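Local coordinates for protein hydroxymethyldihydropterin pyrophosphokinase-dihydropteroate synthase, putative (Plasmodium vivax, PDB 5Z79) that probably catalyses two successive steps of folate synthesis in the malaria parasite, pyrophosphorylation of hydroxymethyldihydropterin and condensation of the product with 4-aminobenzoate to dihydropteroate, at residues 115-129 with 211-223. Residues are numbered along the deposited sequence; the frame is centred on the assembly and turned at random.
Sequences KINESIIREVSVEDY and LFFNNYTIFEKSI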
loop_
_atom_site.group_PDB
_atom_site.type_symbol
_atom_site.label_atom_id
_atom_site.label_comp_id
_atom_site.label_asym_id
_atom_site.label_seq_id
_atom_site.Cartn_x
_atom_site.Cartn_y
_atom_site.Cartn_z
ATOM N N LYS A 115 -10.053 43.145 -27.664
ATOM C CA LYS A 115 -8.983 43.736 -28.447
ATOM C C LYS A 115 -7.940 44.328 -27.524
ATOM O O LYS A 115 -8.268 44.861 -26.466
ATOM C CB LYS A 115 -9.573 44.845 -29.352
ATOM C CG LYS A 115 -8.685 45.249 -30.515
ATOM C CD LYS A 115 -9.291 46.407 -31.282
ATOM C CE LYS A 115 -8.987 47.756 -30.631
ATOM N NZ LYS A 115 -9.892 48.838 -31.144
ATOM N N ILE A 116 -6.682 44.237 -27.926
ATOM C CA ILE A 116 -5.634 44.956 -27.220
ATOM C C ILE A 116 -5.144 46.136 -28.085
ATOM O O ILE A 116 -5.208 47.273 -27.659
ATOM C CB ILE A 116 -4.479 44.007 -26.810
ATOM C CG1 ILE A 116 -4.929 43.075 -25.669
ATOM C CG2 ILE A 116 -3.263 44.827 -26.367
ATOM C CD1 ILE A 116 -3.878 42.098 -25.153
ATOM N N ASN A 117 -4.630 45.803 -29.271
ATOM C CA ASN A 117 -4.208 46.717 -30.328
ATOM C C ASN A 117 -4.780 46.226 -31.647
ATOM O O ASN A 117 -5.012 45.035 -31.804
ATOM C CB ASN A 117 -2.690 46.699 -30.496
ATOM C CG ASN A 117 -1.950 47.275 -29.309
ATOM O OD1 ASN A 117 -2.523 48.012 -28.511
ATOM N ND2 ASN A 117 -0.656 46.952 -29.195
ATOM N N GLU A 118 -4.954 47.131 -32.609
ATOM C CA GLU A 118 -5.490 46.787 -33.946
ATOM C C GLU A 118 -4.435 45.973 -34.686
ATOM O O GLU A 118 -3.232 46.226 -34.528
ATOM C CB GLU A 118 -5.764 48.057 -34.743
ATOM C CG GLU A 118 -6.712 49.037 -34.078
ATOM C CD GLU A 118 -8.163 48.640 -34.289
ATOM O OE1 GLU A 118 -8.429 47.457 -34.602
ATOM O OE2 GLU A 118 -9.047 49.523 -34.169
ATOM N N SER A 119 -4.846 45.000 -35.484
ATOM C CA SER A 119 -3.843 44.223 -36.194
ATOM C C SER A 119 -3.217 45.040 -37.294
ATOM O O SER A 119 -3.904 45.414 -38.230
ATOM C CB SER A 119 -4.437 42.941 -36.795
ATOM O OG SER A 119 -3.424 42.177 -37.435
ATOM N N ILE A 120 -1.920 45.306 -37.205
ATOM C CA ILE A 120 -1.213 45.836 -38.355
ATOM C C ILE A 120 -1.455 44.912 -39.525
ATOM O O ILE A 120 -1.988 45.353 -40.542
ATOM C CB ILE A 120 0.299 45.974 -38.149
ATOM C CG1 ILE A 120 0.630 47.253 -37.354
ATOM C CG2 ILE A 120 1.016 46.043 -39.489
ATOM C CD1 ILE A 120 0.875 47.030 -35.871
ATOM N N ILE A 121 -1.088 43.639 -39.382
ATOM C CA ILE A 121 -1.288 42.666 -40.463
ATOM C C ILE A 121 -2.777 42.377 -40.758
ATOM O O ILE A 121 -3.607 42.362 -39.859
ATOM C CB ILE A 121 -0.506 41.348 -40.186
ATOM C CG1 ILE A 121 0.968 41.598 -40.344
ATOM C CG2 ILE A 121 -0.884 40.232 -41.169
ATOM C CD1 ILE A 121 1.782 40.488 -39.762
ATOM N N ARG A 122 -3.073 42.130 -42.031
ATOM C CA ARG A 122 -4.428 41.822 -42.511
ATOM C C ARG A 122 -5.092 40.620 -41.792
ATOM O O ARG A 122 -4.595 39.496 -41.845
ATOM C CB ARG A 122 -4.381 41.607 -44.045
ATOM C CG ARG A 122 -5.676 41.146 -44.688
ATOM C CD ARG A 122 -5.488 40.749 -46.153
ATOM N NE ARG A 122 -5.447 39.286 -46.402
ATOM C CZ ARG A 122 -6.435 38.534 -46.929
ATOM N NH1 ARG A 122 -7.605 39.069 -47.282
ATOM N NH2 ARG A 122 -6.247 37.224 -47.112
ATOM N N GLU A 123 -6.219 40.877 -41.132
ATOM C CA GLU A 123 -7.070 39.835 -40.556
ATOM C C GLU A 123 -7.984 39.182 -41.612
ATOM O O GLU A 123 -8.113 39.660 -42.713
ATOM C CB GLU A 123 -7.905 40.398 -39.394
ATOM C CG GLU A 123 -7.140 40.526 -38.085
ATOM C CD GLU A 123 -8.056 40.629 -36.860
ATOM O OE1 GLU A 123 -8.292 39.596 -36.156
ATOM O OE2 GLU A 123 -8.561 41.752 -36.608
ATOM N N VAL A 124 -8.625 38.090 -41.246
ATOM C CA VAL A 124 -9.379 37.245 -42.164
ATOM C C VAL A 124 -10.635 36.748 -41.420
ATOM O O VAL A 124 -10.624 36.653 -40.183
ATOM C CB VAL A 124 -8.477 36.070 -42.628
ATOM C CG1 VAL A 124 -9.267 34.920 -43.220
ATOM C CG2 VAL A 124 -7.429 36.557 -43.618
ATOM N N SER A 125 -11.723 36.470 -42.149
ATOM C CA SER A 125 -12.945 35.977 -41.509
ATOM C C SER A 125 -12.765 34.557 -41.021
ATOM O O SER A 125 -11.927 33.798 -41.526
ATOM C CB SER A 125 -14.118 35.992 -42.454
ATOM O OG SER A 125 -14.185 34.777 -43.165
ATOM N N VAL A 126 -13.575 34.188 -40.039
ATOM C CA VAL A 126 -13.446 32.878 -39.424
ATOM C C VAL A 126 -13.694 31.797 -40.455
ATOM O O VAL A 126 -13.013 30.799 -40.461
ATOM C CB VAL A 126 -14.387 32.706 -38.219
ATOM C CG1 VAL A 126 -14.452 31.250 -37.781
ATOM C CG2 VAL A 126 -13.919 33.572 -37.062
ATOM N N GLU A 127 -14.650 31.992 -41.348
ATOM C CA GLU A 127 -14.880 30.966 -42.347
ATOM C C GLU A 127 -13.703 30.847 -43.351
ATOM O O GLU A 127 -13.370 29.739 -43.765
ATOM C CB GLU A 127 -16.260 31.097 -43.021
ATOM C CG GLU A 127 -16.723 32.519 -43.317
ATOM C CD GLU A 127 -17.814 32.619 -44.385
ATOM O OE1 GLU A 127 -17.772 31.871 -45.397
ATOM O OE2 GLU A 127 -18.706 33.477 -44.210
ATOM N N ASP A 128 -13.051 31.944 -43.728
ATOM C CA ASP A 128 -11.936 31.838 -44.676
ATOM C C ASP A 128 -10.764 31.217 -43.994
ATOM O O ASP A 128 -10.055 30.440 -44.603
ATOM C CB ASP A 128 -11.519 33.181 -45.253
ATOM C CG ASP A 128 -12.579 33.787 -46.108
ATOM O OD1 ASP A 128 -13.487 33.056 -46.551
ATOM O OD2 ASP A 128 -12.519 35.008 -46.336
ATOM N N TYR A 129 -10.561 31.555 -42.733
ATOM C CA TYR A 129 -9.511 30.926 -41.970
ATOM C C TYR A 129 -9.607 29.372 -41.941
ATOM O O TYR A 129 -8.613 28.657 -42.190
ATOM C CB TYR A 129 -9.540 31.464 -40.544
ATOM C CG TYR A 129 -8.562 30.773 -39.650
ATOM C CD1 TYR A 129 -7.244 31.181 -39.605
ATOM C CD2 TYR A 129 -8.946 29.675 -38.872
ATOM C CE1 TYR A 129 -6.324 30.526 -38.804
ATOM C CE2 TYR A 129 -8.032 29.017 -38.054
ATOM C CZ TYR A 129 -6.725 29.451 -38.034
ATOM O OH TYR A 129 -5.805 28.838 -37.260
ATOM N N LEU A 211 1.032 30.278 -31.258
ATOM C CA LEU A 211 -0.236 29.618 -31.176
ATOM C C LEU A 211 -1.308 30.666 -31.203
ATOM O O LEU A 211 -2.277 30.523 -31.912
ATOM C CB LEU A 211 -0.330 28.868 -29.867
ATOM C CG LEU A 211 0.652 27.727 -29.621
ATOM C CD1 LEU A 211 0.328 27.106 -28.278
ATOM C CD2 LEU A 211 0.602 26.684 -30.726
ATOM N N PHE A 212 -1.140 31.719 -30.404
ATOM C CA PHE A 212 -2.062 32.852 -30.377
ATOM C C PHE A 212 -1.255 34.107 -30.318
ATOM O O PHE A 212 -0.176 34.118 -29.733
ATOM C CB PHE A 212 -2.968 32.815 -29.154
ATOM C CG PHE A 212 -4.010 31.746 -29.209
ATOM C CD1 PHE A 212 -5.051 31.812 -30.131
ATOM C CD2 PHE A 212 -3.959 30.688 -28.354
ATOM C CE1 PHE A 212 -6.019 30.847 -30.200
ATOM C CE2 PHE A 212 -4.923 29.705 -28.409
ATOM C CZ PHE A 212 -5.960 29.788 -29.333
ATOM N N PHE A 213 -1.784 35.153 -30.952
ATOM C CA PHE A 213 -1.235 36.508 -30.839
ATOM C C PHE A 213 -2.437 37.386 -30.753
ATOM O O PHE A 213 -3.206 37.490 -31.693
ATOM C CB PHE A 213 -0.393 36.872 -32.043
ATOM C CG PHE A 213 0.472 38.076 -31.850
ATOM C CD1 PHE A 213 -0.060 39.362 -31.918
ATOM C CD2 PHE A 213 1.842 37.940 -31.666
ATOM C CE1 PHE A 213 0.761 40.479 -31.772
ATOM C CE2 PHE A 213 2.665 39.050 -31.510
ATOM C CZ PHE A 213 2.124 40.323 -31.558
ATOM N N ASN A 214 -2.752 37.733 -29.542
ATOM C CA ASN A 214 -3.908 38.542 -29.295
ATOM C C ASN A 214 -5.150 37.827 -29.757
ATOM O O ASN A 214 -5.154 36.659 -30.003
ATOM C CB ASN A 214 -3.784 39.866 -30.004
ATOM C CG ASN A 214 -2.961 40.865 -29.255
ATOM O OD1 ASN A 214 -2.878 40.856 -28.061
ATOM N ND2 ASN A 214 -2.378 41.748 -29.970
ATOM N N ASN A 215 -6.220 38.560 -29.924
ATOM C CA ASN A 215 -7.420 37.962 -30.489
ATOM C C ASN A 215 -7.387 37.753 -32.011
ATOM O O ASN A 215 -8.395 37.339 -32.594
ATOM C CB ASN A 215 -8.644 38.830 -30.124
ATOM C CG ASN A 215 -8.575 40.258 -30.685
ATOM O OD1 ASN A 215 -7.538 40.916 -30.674
ATOM N ND2 ASN A 215 -9.701 40.750 -31.144
ATOM N N TYR A 216 -6.243 38.020 -32.645
ATOM C CA TYR A 216 -6.185 38.126 -34.106
ATOM C C TYR A 216 -6.484 36.798 -34.778
ATOM O O TYR A 216 -6.161 35.743 -34.236
ATOM C CB TYR A 216 -4.814 38.643 -34.603
ATOM C CG TYR A 216 -4.321 40.006 -34.092
ATOM C CD1 TYR A 216 -5.152 40.888 -33.432
ATOM C CD2 TYR A 216 -3.002 40.400 -34.317
ATOM C CE1 TYR A 216 -4.674 42.096 -32.969
ATOM C CE2 TYR A 216 -2.518 41.613 -33.876
ATOM C CZ TYR A 216 -3.355 42.468 -33.199
ATOM O OH TYR A 216 -2.867 43.698 -32.762
ATOM N N THR A 217 -7.117 36.886 -35.946
ATOM C CA THR A 217 -7.384 35.763 -36.835
ATOM C C THR A 217 -6.753 36.087 -38.159
ATOM O O THR A 217 -7.234 36.928 -38.849
ATOM C CB THR A 217 -8.892 35.591 -37.104
ATOM O OG1 THR A 217 -9.566 35.173 -35.912
ATOM C CG2 THR A 217 -9.151 34.550 -38.188
ATOM N N ILE A 218 -5.690 35.396 -38.524
ATOM C CA ILE A 218 -4.849 35.784 -39.658
ATOM C C ILE A 218 -4.496 34.570 -40.543
ATOM O O ILE A 218 -4.146 33.513 -40.040
ATOM C CB ILE A 218 -3.525 36.425 -39.126
ATOM C CG1 ILE A 218 -3.809 37.775 -38.444
ATOM C CG2 ILE A 218 -2.478 36.535 -40.232
ATOM C CD1 ILE A 218 -2.707 38.293 -37.561
ATOM N N PHE A 219 -4.563 34.739 -41.859
ATOM C CA PHE A 219 -3.968 33.778 -42.787
ATOM C C PHE A 219 -3.343 34.439 -44.029
ATOM O O PHE A 219 -4.041 34.861 -44.946
ATOM C CB PHE A 219 -4.989 32.737 -43.197
ATOM C CG PHE A 219 -4.376 31.457 -43.679
ATOM C CD1 PHE A 219 -3.710 31.396 -44.897
ATOM C CD2 PHE A 219 -4.470 30.320 -42.928
ATOM C CE1 PHE A 219 -3.150 30.222 -45.354
ATOM C CE2 PHE A 219 -3.914 29.142 -43.377
ATOM C CZ PHE A 219 -3.253 29.093 -44.594
ATOM N N GLU A 220 -2.016 34.512 -44.034
ATOM C CA GLU A 220 -1.266 35.038 -45.150
ATOM C C GLU A 220 -0.587 33.862 -45.807
ATOM O O GLU A 220 0.261 33.239 -45.220
ATOM C CB GLU A 220 -0.270 36.123 -44.690
ATOM C CG GLU A 220 -0.932 37.421 -44.224
ATOM C CD GLU A 220 -1.894 38.040 -45.247
ATOM O OE1 GLU A 220 -1.456 38.330 -46.373
ATOM O OE2 GLU A 220 -3.091 38.232 -44.924
ATOM N N LYS A 221 -0.984 33.576 -47.039
ATOM C CA LYS A 221 -0.789 32.262 -47.660
ATOM C C LYS A 221 0.592 32.074 -48.217
ATOM O O LYS A 221 1.086 30.945 -48.238
ATOM C CB LYS A 221 -1.787 32.015 -48.807
ATOM C CG LYS A 221 -3.206 31.649 -48.400
ATOM C CD LYS A 221 -4.199 31.972 -49.508
ATOM C CE LYS A 221 -4.424 33.490 -49.569
ATOM N NZ LYS A 221 -4.931 33.998 -50.882
ATOM N N SER A 222 1.196 33.148 -48.711
ATOM C CA SER A 222 2.487 33.036 -49.358
ATOM C C SER A 222 3.327 34.260 -49.095
ATOM O O SER A 222 3.281 35.209 -49.850
ATOM C CB SER A 222 2.316 32.832 -50.851
ATOM O OG SER A 222 3.570 32.548 -51.445
ATOM N N ILE A 223 4.085 34.219 -48.006
ATOM C CA ILE A 223 4.963 35.307 -47.565
ATOM C C ILE A 223 6.346 35.139 -48.161
ATOM O O ILE A 223 6.869 34.032 -48.134
ATOM C CB ILE A 223 5.094 35.252 -46.041
ATOM C CG1 ILE A 223 3.743 35.530 -45.419
ATOM C CG2 ILE A 223 6.109 36.254 -45.527
ATOM C CD1 ILE A 223 3.819 35.666 -43.925
#
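The Tyr-216 ring lies between Ser-119 CB, in CH-pi contact over the centre of one face (3.6 Å from the centroid), and Asn-214 CB, nearer the rim of the opposite face. Small serine suits a place where loop backbone passes over a ring. The tyrosine hydroxyl donates to Asn-117 O at 2.7 Å, from above the carbonyl plane. Glu-123 OE1 accepts Thr-217 N (3.0 Å) through its anti lone pair, and Val-124 N returns a bond to Thr-217 O. Arg-122 and Glu-220 form a salt bridge, NE to OE2 at 3.0 Å; OE2 uses its syn lone pair close to the guanidinium plane, and the planes stand 87° apart. Beside it, branched Ile-121 and Ile-218 pack CG2 to CG2 (4.1 Å), crossing at about a right angle.

Tyr-216 closes a type II' turn that begins at Phe-213, linking edge strand 207-213 of the HPPK domain's antiparallel sheet to strand 218-220. Ser-125, N-cap of helix 126-146, accepts Asp-128 N with OG. Tyr-129, CG anti to the backbone N (chi1 175°), sets CB against Thr-217 CG2, its ring edge toward Ile-218 O and CD1 near Phe-219 CD2, its hydroxyl anchored by Pro-265 O. Asn-214 ND2 is bonded to Asn-13 OD1.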